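Long-range contacts in glutathione S-transferase delta (Bombyx mori, PDB 3VK9), which probably catalyses the conjugation of glutathione to electrophilic substrates, as a homodimeric delta-class glutathione transferase of the silkmoth: residues P116-G121 / G208-M213; K131-L136 / K176-V181; S160-V165 / K182-T187. One frame throughout, in Å; residues are numbered along the deposited sequence.

Contact 1 of 3, residues P116-G121 / G208-M213; sequences PQVFAG and GLVNSM
M213 meets both V118 and F119 with its side chain. Its CB lies 3.5 Å from the carbonyl O of V118 and 3.7 Å from V118 CG1. Here the two backbones come closest, with the CA atoms of V118 and M213 6.0 Å apart. M213 CG is still near V118 CG1, at 4.1 Å. The chain then bends at chi2 (-81°), which sets SD beside the phenyl ring of F119. SD is 5.1 Å from the ring centroid and 60° off the ring normal, an oblique Met-aromatic contact. The terminal CE reaches furthest. It meets the ring at its edge, near the ring plane, 3.5 Å from F119 CE2.

The F119 ring is also packed from its own helix. V118 CG1 lies over the centre of one face, so this methyl touches both the ring and M213. L209 CD2 comes to F119 CE2 at 4.3 Å, from an oblique direction. V210 adds a looser touch, with its CG2 4.5 Å from V118 CG1. The side chains that meet are all apolar or carry sulfur. V118 and V210 are buried, while F119, L209 and M213 are exposed, so the contact is a surface patch closed on its inner side by two valines.

Segment 116-121 is the last turn of helix 89-119 and the start of the loop after it; segment 208-213 is the end of helix 195-213. Helix 89-119 opens the all-helical domain of the transferase fold, and helix 195-213 is the last of the chain. V210 also touches A170, in the loop after helix 156-167.

Contact 2 of 3, residues K131-L136 / K176-V181; sequences KVQEAL and KKYANV
Y178 and Q133 share the one clear polar link of this contact. Y178 OH donates a hydrogen bond to Q133 OE1 at 2.6 Å. The hydroxyl lies in the carbonyl plane, on a lone pair of OE1, with a C=O...donor angle of 142°. The bend of Q133 at chi2 (-65°) turns its amide toward the tyrosine hydroxyl. The amide and ring planes are 32° apart. N129 OD1 takes a hydrogen bond from Q133 NE2, so both ends of the amide are engaged. A weak bond joins Q137 NE2 to Y178 OH.

K177 adds a contact beside this pair. Its chain is extended beyond CG, and CE packs 3.2 Å from Q133 OE1.

The tyrosine ring is packed by L136. L136 CB sits over one face, offset toward the rim, in a CH-pi contact 4.1 Å from the centroid. L136 CD1 follows at 3.8 Å from Y178 CE1. Apart from the ring, V181 CG2 lies 3.8 Å from the carbonyl O of L136. V181 N is bonded to D140 OD1, which ties the start of helix 179-191 to helix 126-142.

Y178 is the N-cap residue of helix 179-191. The buried amide oxygen of Q133 is met by its hydroxyl, while the ring face gets a carbon partner in L136. This mixture probably fixes the rotation of the ring.

Contact 3 of 3, residues S160-V165 / K182-T187; sequences SLIASV and KRWYET
W184 and Y185 both pack on I162, and this is the tight part of the contact. The indole comes in with its six-membered ring. W184 CH2 is 3.7 Å from I162 CA and 3.8 Å from I162 CB. The backbone carbon L161 C lies in the indole plane, at the edge, 3.9 Å from W184 CH2. The tryptophan thus presses on the helix backbone itself. Its CG is anti to the backbone N (chi1 164°), which starts the indole toward helix 156-167.

I162 CG1 is also anti to its backbone N (chi1 -160°). The chain runs on to CD1, which touches Y185 CD1 at 3.6 Å. The isoleucine and tyrosine side chains cross at about a right angle.

The looser part is at V165 and L161. V165 and W184 reach toward each other tip to tip, with V165 CG2 4.1 Å from W184 CZ3. V165 CG1 is 4.3 Å from Y185 CD1. Of the L161 side chain, CB comes nearest, 4.1 Å from W184 CZ2. All five touching residues are buried. The exposed side chains of this pair of segments, K182 and E186, take no part. E186 points away from helix 160-165.

The helix segments cross at -111°, with their axes 11.0 Å apart at closest approach, a distance that large aromatic side chains bridge. Across the segments the chemistry is purely apolar. The polar ends of the two aromatics are satisfied by residues outside them: W184 NE1 bonds D158 OD1, and Y185 OH bonds E169 OE2. These bonds probably hold the rings in place while their ring carbons pack against helix 156-167.

Contact 3 lies deepest, about 10 Å from the chain centre to its own centre, and all its touching residues are buried. Contact 2 is mostly buried but further out, and contact 1 is partly exposed at the helix ends. Contacts 2 and 3 both use helix 179-191: its cap and first turn face helix 126-142, and its next turns face helix 156-167. They touch through K176, which packs on K182 and Y185. Contact 1 stands apart, about 23 Å from each of the others between centres, and joins helices 89-119 and 195-213. Contacts 1 and 3 are apolar across their segments; contact 2 adds a tyrosine-glutamine hydrogen bond.

Contact 1 of 3, residues P116-G121 / G208-M213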
ATOM      1  N   PRO A 116      -4.314  -5.906  18.527  1.00 26.50           N
ATOM      2  CA  PRO A 116      -5.385  -6.003  19.523  1.00 25.05           C
ATOM      3  C   PRO A 116      -4.950  -6.804  20.754  1.00 29.16           C
ATOM      4  O   PRO A 116      -5.350  -6.461  21.867  1.00 27.71           O
ATOM      5  CB  PRO A 116      -6.489  -6.753  18.775  1.00 28.53           C
ATOM      6  CG  PRO A 116      -6.277  -6.380  17.343  1.00 25.25           C
ATOM      7  CD  PRO A 116      -4.781  -6.267  17.175  1.00 26.26           C
ATOM      8  N   GLN A 117      -4.151  -7.852  20.564  1.00 25.51           N
ATOM      9  CA  GLN A 117      -3.701  -8.659  21.700  1.00 24.84           C
ATOM     10  C   GLN A 117      -2.693  -7.906  22.564  1.00 22.93           C
ATOM     11  O   GLN A 117      -2.704  -8.011  23.791  1.00 32.58           O
ATOM     12  CB  GLN A 117      -3.071  -9.962  21.222  1.00 26.40           C
ATOM     13  CG  GLN A 117      -3.900 -10.741  20.222  1.00 24.86           C
ATOM     14  CD  GLN A 117      -3.219 -12.044  19.856  1.00 27.01           C
ATOM     15  OE1 GLN A 117      -2.876 -12.836  20.735  1.00 33.26           O
ATOM     16  NE2 GLN A 117      -2.990 -12.262  18.560  1.00 15.61           N
ATOM     17  N   VAL A 118      -1.823  -7.146  21.919  1.00 19.59           N
ATOM     18  CA  VAL A 118      -0.750  -6.453  22.621  1.00 22.19           C
ATOM     19  C   VAL A 118      -1.227  -5.176  23.316  1.00 33.80           C
ATOM     20  O   VAL A 118      -0.842  -4.902  24.454  1.00 31.17           O
ATOM     21  CB  VAL A 118       0.399  -6.099  21.661  1.00 22.15           C
ATOM     22  CG1 VAL A 118       1.559  -5.479  22.423  1.00 29.68           C
ATOM     23  CG2 VAL A 118       0.854  -7.346  20.905  1.00 27.69           C
ATOM     24  N   PHE A 119      -2.060  -4.397  22.630  1.00 29.76           N
ATOM     25  CA  PHE A 119      -2.442  -3.083  23.136  1.00 35.18           C
ATOM     26  C   PHE A 119      -3.882  -2.966  23.625  1.00 37.62           C
ATOM     27  O   PHE A 119      -4.285  -1.904  24.104  1.00 41.91           O
ATOM     28  CB  PHE A 119      -2.172  -2.007  22.088  1.00 29.94           C
ATOM     29  CG  PHE A 119      -0.738  -1.915  21.689  1.00 33.75           C
ATOM     30  CD1 PHE A 119      -0.307  -2.447  20.484  1.00 33.60           C
ATOM     31  CD2 PHE A 119       0.185  -1.313  22.527  1.00 36.99           C
ATOM     32  CE1 PHE A 119       1.016  -2.369  20.120  1.00 42.69           C
ATOM     33  CE2 PHE A 119       1.514  -1.226  22.167  1.00 39.75           C
ATOM     34  CZ  PHE A 119       1.932  -1.755  20.967  1.00 44.53           C
ATOM     35  N   ALA A 120      -4.654  -4.040  23.502  1.00 28.60           N
ATOM     36  CA  ALA A 120      -6.035  -4.037  23.990  1.00 30.83           C
ATOM     37  C   ALA A 120      -6.385  -5.335  24.706  1.00 29.91           C
ATOM     38  O   ALA A 120      -7.560  -5.685  24.824  1.00 39.21           O
ATOM     39  CB  ALA A 120      -7.001  -3.793  22.841  1.00 37.38           C
ATOM     40  N   GLY A 121      -5.365  -6.047  25.174  1.00 33.34           N
ATOM     41  CA  GLY A 121      -5.558  -7.333  25.828  1.00 42.65           C
ATOM     42  C   GLY A 121      -6.607  -8.243  25.199  1.00 40.73           C
ATOM     43  O   GLY A 121      -7.274  -9.010  25.894  1.00 40.57           O
ATOM     44  N   GLY A 208      10.832  -6.523  23.152  1.00 26.76           N
ATOM     45  CA  GLY A 208      10.825  -5.911  24.468  1.00 23.47           C
ATOM     46  C   GLY A 208       9.520  -5.211  24.805  1.00 27.67           C
ATOM     47  O   GLY A 208       8.960  -5.418  25.890  1.00 24.42           O
ATOM     48  N   LEU A 209       9.032  -4.383  23.881  1.00 23.97           N
ATOM     49  CA  LEU A 209       7.778  -3.664  24.073  1.00 19.91           C
ATOM     50  C   LEU A 209       6.658  -4.678  24.218  1.00 24.45           C
ATOM     51  O   LEU A 209       5.833  -4.569  25.124  1.00 22.00           O
ATOM     52  CB  LEU A 209       7.487  -2.741  22.887  1.00 22.41           C
ATOM     53  CG  LEU A 209       6.557  -1.518  23.019  1.00 31.19           C
ATOM     54  CD1 LEU A 209       6.088  -1.076  21.627  1.00 29.34           C
ATOM     55  CD2 LEU A 209       5.360  -1.771  23.915  1.00 36.49           C
ATOM     56  N   VAL A 210       6.637  -5.667  23.324  1.00 22.09           N
ATOM     57  CA  VAL A 210       5.616  -6.721  23.360  1.00 20.17           C
ATOM     58  C   VAL A 210       5.581  -7.478  24.685  1.00 23.31           C
ATOM     59  O   VAL A 210       4.519  -7.599  25.299  1.00 25.79           O
ATOM     60  CB  VAL A 210       5.763  -7.728  22.189  1.00 20.34           C
ATOM     61  CG1 VAL A 210       4.849  -8.934  22.401  1.00 19.78           C
ATOM     62  CG2 VAL A 210       5.435  -7.051  20.879  1.00 14.40           C
ATOM     63  N   ASN A 211       6.727  -7.993  25.130  1.00 26.63           N
ATOM     64  CA  ASN A 211       6.782  -8.664  26.430  1.00 29.29           C
ATOM     65  C   ASN A 211       6.243  -7.797  27.560  1.00 29.82           C
ATOM     66  O   ASN A 211       5.455  -8.249  28.399  1.00 28.33           O
ATOM     67  CB  ASN A 211       8.212  -9.089  26.763  1.00 38.64           C
ATOM     68  CG  ASN A 211       8.701 -10.212  25.883  1.00 49.15           C
ATOM     69  OD1 ASN A 211       7.912 -11.037  25.419  1.00 52.46           O
ATOM     70  ND2 ASN A 211      10.011 -10.249  25.641  1.00 52.78           N
ATOM     71  N   SER A 212       6.684  -6.549  27.581  1.00 31.30           N
ATOM     72  CA  SER A 212       6.271  -5.615  28.614  1.00 32.99           C
ATOM     73  C   SER A 212       4.751  -5.444  28.642  1.00 36.64           C
ATOM     74  O   SER A 212       4.144  -5.446  29.714  1.00 41.69           O
ATOM     75  CB  SER A 212       6.966  -4.270  28.413  1.00 34.69           C
ATOM     76  OG  SER A 212       6.695  -3.394  29.498  1.00 45.01           O
ATOM     77  N   MET A 213       4.144  -5.311  27.464  1.00 30.71           N
ATOM     78  CA  MET A 213       2.701  -5.095  27.338  1.00 32.42           C
ATOM     79  C   MET A 213       1.905  -6.359  27.632  1.00 38.81           C
ATOM     80  O   MET A 213       0.778  -6.289  28.117  1.00 44.22           O
ATOM     81  CB  MET A 213       2.346  -4.609  25.929  1.00 31.82           C
ATOM     82  CG  MET A 213       2.757  -3.187  25.619  1.00 34.95           C
ATOM     83  SD  MET A 213       1.587  -1.992  26.285  1.00 47.80           S
ATOM     84  CE  MET A 213       2.200  -0.499  25.511  1.00 78.73           C
TER

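Contact 2 of 3, residues K131-L136 / K176-V181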
ATOM      1  N   LYS A 131      -5.999 -15.722   8.509  1.00 16.52           N
ATOM      2  CA  LYS A 131      -5.750 -14.732   7.470  1.00 19.33           C
ATOM      3  C   LYS A 131      -4.246 -14.463   7.353  1.00 20.72           C
ATOM      4  O   LYS A 131      -3.726 -14.265   6.255  1.00 17.61           O
ATOM      5  CB  LYS A 131      -6.532 -13.442   7.742  1.00 15.51           C
ATOM      6  CG  LYS A 131      -8.034 -13.560   7.480  1.00 23.41           C
ATOM      7  CD  LYS A 131      -8.443 -12.697   6.291  1.00 32.77           C
ATOM      8  CE  LYS A 131      -9.794 -13.139   5.705  1.00 43.74           C
ATOM      9  NZ  LYS A 131      -9.688 -14.350   4.827  1.00 44.12           N
ATOM     10  N   VAL A 132      -3.545 -14.464   8.482  1.00 14.27           N
ATOM     11  CA  VAL A 132      -2.094 -14.324   8.440  1.00 15.60           C
ATOM     12  C   VAL A 132      -1.446 -15.552   7.779  1.00 18.84           C
ATOM     13  O   VAL A 132      -0.530 -15.410   6.969  1.00 11.20           O
ATOM     14  CB  VAL A 132      -1.482 -14.117   9.840  1.00 15.86           C
ATOM     15  CG1 VAL A 132       0.041 -14.037   9.736  1.00 13.59           C
ATOM     16  CG2 VAL A 132      -2.039 -12.865  10.478  1.00 18.64           C
ATOM     17  N   GLN A 133      -1.925 -16.750   8.125  1.00  9.78           N
ATOM     18  CA  GLN A 133      -1.404 -17.971   7.507  1.00 17.79           C
ATOM     19  C   GLN A 133      -1.553 -17.870   5.984  1.00 14.61           C
ATOM     20  O   GLN A 133      -0.640 -18.223   5.238  1.00 15.24           O
ATOM     21  CB  GLN A 133      -2.123 -19.229   8.034  1.00 17.26           C
ATOM     22  CG  GLN A 133      -2.075 -19.399   9.570  1.00 15.03           C
ATOM     23  CD  GLN A 133      -0.660 -19.636  10.108  1.00 13.88           C
ATOM     24  OE1 GLN A 133       0.249 -20.005   9.361  1.00 14.89           O
ATOM     25  NE2 GLN A 133      -0.472 -19.425  11.414  1.00 16.84           N
ATOM     26  N   GLU A 134      -2.707 -17.390   5.522  1.00 13.53           N
ATOM     27  CA  GLU A 134      -2.946 -17.286   4.078  1.00 14.51           C
ATOM     28  C   GLU A 134      -2.006 -16.262   3.428  1.00 13.06           C
ATOM     29  O   GLU A 134      -1.597 -16.421   2.282  1.00 14.96           O
ATOM     30  CB  GLU A 134      -4.404 -16.911   3.780  1.00 19.18           C
ATOM     31  CG  GLU A 134      -5.432 -17.892   4.306  1.00 29.17           C
ATOM     32  CD  GLU A 134      -6.860 -17.353   4.218  1.00 39.38           C
ATOM     33  OE1 GLU A 134      -7.041 -16.170   3.831  1.00 41.30           O
ATOM     34  OE2 GLU A 134      -7.799 -18.121   4.540  1.00 38.24           O
ATOM     35  N   ALA A 135      -1.685 -15.192   4.144  1.00 14.84           N
ATOM     36  CA  ALA A 135      -0.739 -14.229   3.596  1.00 16.70           C
ATOM     37  C   ALA A 135       0.641 -14.894   3.437  1.00 15.06           C
ATOM     38  O   ALA A 135       1.330 -14.709   2.436  1.00 12.06           O
ATOM     39  CB  ALA A 135      -0.659 -13.020   4.471  1.00 12.91           C
ATOM     40  N   LEU A 136       1.018 -15.694   4.425  1.00 11.55           N
ATOM     41  CA  LEU A 136       2.289 -16.398   4.393  1.00  8.26           C
ATOM     42  C   LEU A 136       2.323 -17.467   3.308  1.00 11.79           C
ATOM     43  O   LEU A 136       3.363 -17.711   2.709  1.00 13.72           O
ATOM     44  CB  LEU A 136       2.583 -17.025   5.760  1.00 13.92           C
ATOM     45  CG  LEU A 136       3.054 -16.080   6.876  1.00 18.81           C
ATOM     46  CD1 LEU A 136       2.993 -16.759   8.263  1.00 13.65           C
ATOM     47  CD2 LEU A 136       4.458 -15.570   6.584  1.00 17.13           C
ATOM     48  N   LYS A 176       8.268 -19.780   9.826  1.00 19.81           N
ATOM     49  CA  LYS A 176       9.312 -20.648   9.300  1.00 21.45           C
ATOM     50  C   LYS A 176       8.788 -22.015   8.856  1.00 20.34           C
ATOM     51  O   LYS A 176       9.517 -22.775   8.197  1.00 19.26           O
ATOM     52  CB  LYS A 176      10.442 -20.800  10.312  1.00 20.51           C
ATOM     53  CG  LYS A 176      11.326 -19.560  10.398  1.00 21.68           C
ATOM     54  CD  LYS A 176      12.466 -19.767  11.392  1.00 25.50           C
ATOM     55  CE  LYS A 176      13.377 -18.544  11.480  1.00 23.10           C
ATOM     56  NZ  LYS A 176      14.550 -18.805  12.381  1.00 23.26           N
ATOM     57  N   LYS A 177       7.540 -22.339   9.212  1.00 13.94           N
ATOM     58  CA  LYS A 177       6.954 -23.609   8.755  1.00 19.58           C
ATOM     59  C   LYS A 177       6.715 -23.583   7.248  1.00 18.00           C
ATOM     60  O   LYS A 177       6.498 -24.621   6.619  1.00 17.19           O
ATOM     61  CB  LYS A 177       5.659 -23.963   9.504  1.00 19.14           C
ATOM     62  CG  LYS A 177       4.473 -23.052   9.224  1.00 27.13           C
ATOM     63  CD  LYS A 177       3.220 -23.569   9.933  1.00 29.69           C
ATOM     64  CE  LYS A 177       2.076 -22.568   9.885  1.00 28.70           C
ATOM     65  NZ  LYS A 177       0.797 -23.195  10.328  1.00 30.80           N
ATOM     66  N   TYR A 178       6.754 -22.389   6.672  1.00 12.10           N
ATOM     67  CA  TYR A 178       6.687 -22.256   5.223  1.00 17.89           C
ATOM     68  C   TYR A 178       8.102 -22.299   4.674  1.00 15.96           C
ATOM     69  O   TYR A 178       8.884 -21.361   4.869  1.00 13.43           O
ATOM     70  CB  TYR A 178       5.943 -20.968   4.848  1.00 17.06           C
ATOM     71  CG  TYR A 178       4.548 -20.980   5.418  1.00 15.17           C
ATOM     72  CD1 TYR A 178       4.266 -20.383   6.643  1.00 12.59           C
ATOM     73  CD2 TYR A 178       3.513 -21.642   4.760  1.00 24.62           C
ATOM     74  CE1 TYR A 178       2.981 -20.420   7.187  1.00 10.23           C
ATOM     75  CE2 TYR A 178       2.225 -21.685   5.297  1.00 24.45           C
ATOM     76  CZ  TYR A 178       1.964 -21.073   6.507  1.00 23.47           C
ATOM     77  OH  TYR A 178       0.682 -21.107   7.031  1.00 24.77           O
ATOM     78  N   ALA A 179       8.421 -23.407   4.001  1.00 15.48           N
ATOM     79  CA  ALA A 179       9.793 -23.724   3.610  1.00 13.77           C
ATOM     80  C   ALA A 179      10.456 -22.654   2.745  1.00 19.07           C
ATOM     81  O   ALA A 179      11.612 -22.273   2.987  1.00 16.59           O
ATOM     82  CB  ALA A 179       9.852 -25.111   2.922  1.00 16.14           C
ATOM     83  N   ASN A 180       9.739 -22.162   1.736  1.00 10.90           N
ATOM     84  CA  ASN A 180      10.309 -21.101   0.905  1.00 10.43           C
ATOM     85  C   ASN A 180      10.509 -19.801   1.679  1.00 18.12           C
ATOM     86  O   ASN A 180      11.524 -19.111   1.503  1.00 16.35           O
ATOM     87  CB  ASN A 180       9.450 -20.842  -0.324  1.00 13.74           C
ATOM     88  CG  ASN A 180       9.344 -22.050  -1.213  1.00 18.21           C
ATOM     89  OD1 ASN A 180      10.280 -22.846  -1.297  1.00 22.65           O
ATOM     90  ND2 ASN A 180       8.200 -22.202  -1.885  1.00 14.17           N
ATOM     91  N   VAL A 181       9.534 -19.455   2.521  1.00 15.38           N
ATOM     92  CA  VAL A 181       9.660 -18.271   3.365  1.00 13.54           C
ATOM     93  C   VAL A 181      10.904 -18.420   4.260  1.00 18.48           C
ATOM     94  O   VAL A 181      11.722 -17.500   4.366  1.00 17.90           O
ATOM     95  CB  VAL A 181       8.395 -18.015   4.225  1.00 21.61           C
ATOM     96  CG1 VAL A 181       8.625 -16.836   5.169  1.00 15.63           C
ATOM     97  CG2 VAL A 181       7.143 -17.750   3.324  1.00  9.37           C
TER

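Contact 3 of 3, residues S160-V165 / K182-T187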
ATOM      1  N   SER A 160      11.453  -4.374   2.864  1.00  7.95           N
ATOM      2  CA  SER A 160      10.182  -4.009   3.487  1.00 11.05           C
ATOM      3  C   SER A 160       9.479  -5.262   4.021  1.00 11.26           C
ATOM      4  O   SER A 160       9.003  -5.278   5.152  1.00 11.23           O
ATOM      5  CB  SER A 160       9.292  -3.266   2.488  1.00  9.90           C
ATOM      6  OG  SER A 160       8.086  -2.860   3.096  1.00  9.08           O
ATOM      7  N   LEU A 161       9.434  -6.315   3.208  1.00  7.43           N
ATOM      8  CA  LEU A 161       8.764  -7.546   3.624  1.00  9.03           C
ATOM      9  C   LEU A 161       9.464  -8.224   4.795  1.00  9.89           C
ATOM     10  O   LEU A 161       8.810  -8.814   5.659  1.00 11.39           O
ATOM     11  CB  LEU A 161       8.593  -8.533   2.456  1.00  8.05           C
ATOM     12  CG  LEU A 161       7.298  -8.371   1.638  1.00 14.73           C
ATOM     13  CD1 LEU A 161       7.354  -9.123   0.294  1.00 13.27           C
ATOM     14  CD2 LEU A 161       6.041  -8.772   2.433  1.00 13.34           C
ATOM     15  N   ILE A 162      10.792  -8.155   4.834  1.00  8.51           N
ATOM     16  CA  ILE A 162      11.467  -8.820   5.923  1.00  8.09           C
ATOM     17  C   ILE A 162      11.272  -8.051   7.217  1.00 10.98           C
ATOM     18  O   ILE A 162      11.127  -8.652   8.267  1.00 10.02           O
ATOM     19  CB  ILE A 162      12.955  -9.183   5.639  1.00  9.24           C
ATOM     20  CG1 ILE A 162      13.397 -10.280   6.621  1.00 12.91           C
ATOM     21  CG2 ILE A 162      13.850  -7.969   5.759  1.00  8.91           C
ATOM     22  CD1 ILE A 162      14.598 -11.070   6.180  1.00 18.94           C
ATOM     23  N   ALA A 163      11.200  -6.720   7.139  1.00 15.36           N
ATOM     24  CA  ALA A 163      10.913  -5.939   8.335  1.00 11.82           C
ATOM     25  C   ALA A 163       9.550  -6.333   8.909  1.00 17.82           C
ATOM     26  O   ALA A 163       9.389  -6.456  10.130  1.00 16.25           O
ATOM     27  CB  ALA A 163      10.967  -4.443   8.050  1.00 10.77           C
ATOM     28  N   SER A 164       8.575  -6.541   8.027  1.00 12.89           N
ATOM     29  CA  SER A 164       7.257  -7.037   8.455  1.00 11.25           C
ATOM     30  C   SER A 164       7.318  -8.475   8.993  1.00  9.98           C
ATOM     31  O   SER A 164       6.990  -8.723  10.158  1.00 13.80           O
ATOM     32  CB  SER A 164       6.261  -6.957   7.300  1.00  8.46           C
ATOM     33  OG  SER A 164       6.104  -5.618   6.880  1.00 12.45           O
ATOM     34  N   VAL A 165       7.746  -9.410   8.147  1.00 10.12           N
ATOM     35  CA  VAL A 165       7.825 -10.833   8.517  1.00 10.12           C
ATOM     36  C   VAL A 165       8.609 -11.101   9.798  1.00 16.74           C
ATOM     37  O   VAL A 165       8.176 -11.893  10.643  1.00 14.42           O
ATOM     38  CB  VAL A 165       8.418 -11.723   7.392  1.00  7.78           C
ATOM     39  CG1 VAL A 165       8.591 -13.153   7.898  1.00  8.79           C
ATOM     40  CG2 VAL A 165       7.533 -11.696   6.131  1.00 10.09           C
ATOM     41  N   LYS A 182      11.051 -19.593   4.877  1.00 16.25           N
ATOM     42  CA  LYS A 182      12.191 -19.857   5.764  1.00 10.58           C
ATOM     43  C   LYS A 182      13.514 -19.656   5.014  1.00 18.20           C
ATOM     44  O   LYS A 182      14.416 -18.986   5.515  1.00 16.87           O
ATOM     45  CB  LYS A 182      12.090 -21.271   6.336  1.00 15.55           C
ATOM     46  CG  LYS A 182      13.214 -21.671   7.317  1.00 17.45           C
ATOM     47  CD  LYS A 182      13.026 -23.108   7.765  1.00 23.04           C
ATOM     48  CE  LYS A 182      14.177 -23.598   8.627  1.00 28.82           C
ATOM     49  NZ  LYS A 182      13.767 -24.800   9.410  1.00 32.84           N
ATOM     50  N   ARG A 183      13.615 -20.226   3.808  1.00 16.54           N
ATOM     51  CA  ARG A 183      14.810 -20.103   2.968  1.00 11.88           C
ATOM     52  C   ARG A 183      15.127 -18.636   2.654  1.00 12.05           C
ATOM     53  O   ARG A 183      16.240 -18.153   2.874  1.00 17.17           O
ATOM     54  CB  ARG A 183      14.631 -20.895   1.664  1.00 12.01           C
ATOM     55  CG  ARG A 183      15.756 -20.678   0.670  1.00 17.44           C
ATOM     56  CD  ARG A 183      15.589 -21.478  -0.634  1.00 20.61           C
ATOM     57  NE  ARG A 183      14.246 -21.420  -1.230  1.00 20.95           N
ATOM     58  CZ  ARG A 183      13.720 -20.362  -1.850  1.00 23.22           C
ATOM     59  NH1 ARG A 183      14.395 -19.222  -1.939  1.00 22.07           N
ATOM     60  NH2 ARG A 183      12.499 -20.435  -2.367  1.00 16.60           N
ATOM     61  N   TRP A 184      14.132 -17.935   2.142  1.00 13.84           N
ATOM     62  CA  TRP A 184      14.249 -16.503   1.839  1.00 13.48           C
ATOM     63  C   TRP A 184      14.650 -15.663   3.066  1.00 15.36           C
ATOM     64  O   TRP A 184      15.561 -14.837   2.998  1.00 11.54           O
ATOM     65  CB  TRP A 184      12.933 -16.019   1.218  1.00 13.61           C
ATOM     66  CG  TRP A 184      12.743 -14.540   1.206  1.00  8.33           C
ATOM     67  CD1 TRP A 184      13.181 -13.662   0.252  1.00  9.88           C
ATOM     68  CD2 TRP A 184      12.058 -13.764   2.186  1.00 10.61           C
ATOM     69  NE1 TRP A 184      12.805 -12.381   0.586  1.00 13.52           N
ATOM     70  CE2 TRP A 184      12.111 -12.416   1.767  1.00 14.17           C
ATOM     71  CE3 TRP A 184      11.396 -14.075   3.379  1.00 14.22           C
ATOM     72  CZ2 TRP A 184      11.534 -11.375   2.508  1.00 10.75           C
ATOM     73  CZ3 TRP A 184      10.816 -13.050   4.107  1.00 14.39           C
ATOM     74  CH2 TRP A 184      10.894 -11.711   3.673  1.00  7.98           C
ATOM     75  N   TYR A 185      13.966 -15.875   4.187  1.00 17.58           N
ATOM     76  CA  TYR A 185      14.305 -15.192   5.434  1.00 12.18           C
ATOM     77  C   TYR A 185      15.806 -15.262   5.698  1.00 17.62           C
ATOM     78  O   TYR A 185      16.466 -14.235   5.914  1.00 20.01           O
ATOM     79  CB  TYR A 185      13.552 -15.852   6.590  1.00 11.02           C
ATOM     80  CG  TYR A 185      13.463 -15.042   7.875  1.00 15.37           C
ATOM     81  CD1 TYR A 185      12.891 -13.762   7.887  1.00 11.03           C
ATOM     82  CD2 TYR A 185      13.883 -15.586   9.096  1.00 17.91           C
ATOM     83  CE1 TYR A 185      12.784 -13.031   9.070  1.00 13.78           C
ATOM     84  CE2 TYR A 185      13.774 -14.856  10.295  1.00 20.78           C
ATOM     85  CZ  TYR A 185      13.228 -13.585  10.270  1.00 16.43           C
ATOM     86  OH  TYR A 185      13.119 -12.864  11.433  1.00 15.31           O
ATOM     87  N   GLU A 186      16.344 -16.479   5.675  1.00 14.16           N
ATOM     88  CA  GLU A 186      17.767 -16.682   5.904  0.51 12.78           C
ATOM     89  C   GLU A 186      18.638 -15.978   4.868  1.00 14.21           C
ATOM     90  O   GLU A 186      19.633 -15.357   5.215  1.00 13.66           O
ATOM     91  CB  GLU A 186      18.115 -18.172   5.928  0.51 14.27           C
ATOM     92  CG  GLU A 186      19.594 -18.406   6.167  0.51 16.02           C
ATOM     93  CD  GLU A 186      19.988 -19.860   6.094  0.51 16.36           C
ATOM     94  OE1 GLU A 186      19.227 -20.664   5.512  0.51 23.02           O
ATOM     95  OE2 GLU A 186      21.071 -20.190   6.609  0.51 15.48           O
ATOM     96  N   THR A 187      18.266 -16.085   3.598  1.00 14.26           N
ATOM     97  CA  THR A 187      19.028 -15.449   2.531  1.00 21.91           C
ATOM     98  C   THR A 187      19.123 -13.937   2.748  1.00 22.21           C
ATOM     99  O   THR A 187      20.187 -13.334   2.630  1.00 19.97           O
ATOM    100  CB  THR A 187      18.377 -15.687   1.134  1.00 21.53           C
ATOM    101  OG1 THR A 187      18.300 -17.090   0.854  1.00 17.87           O
ATOM    102  CG2 THR A 187      19.185 -14.992   0.033  1.00 14.72           C
TER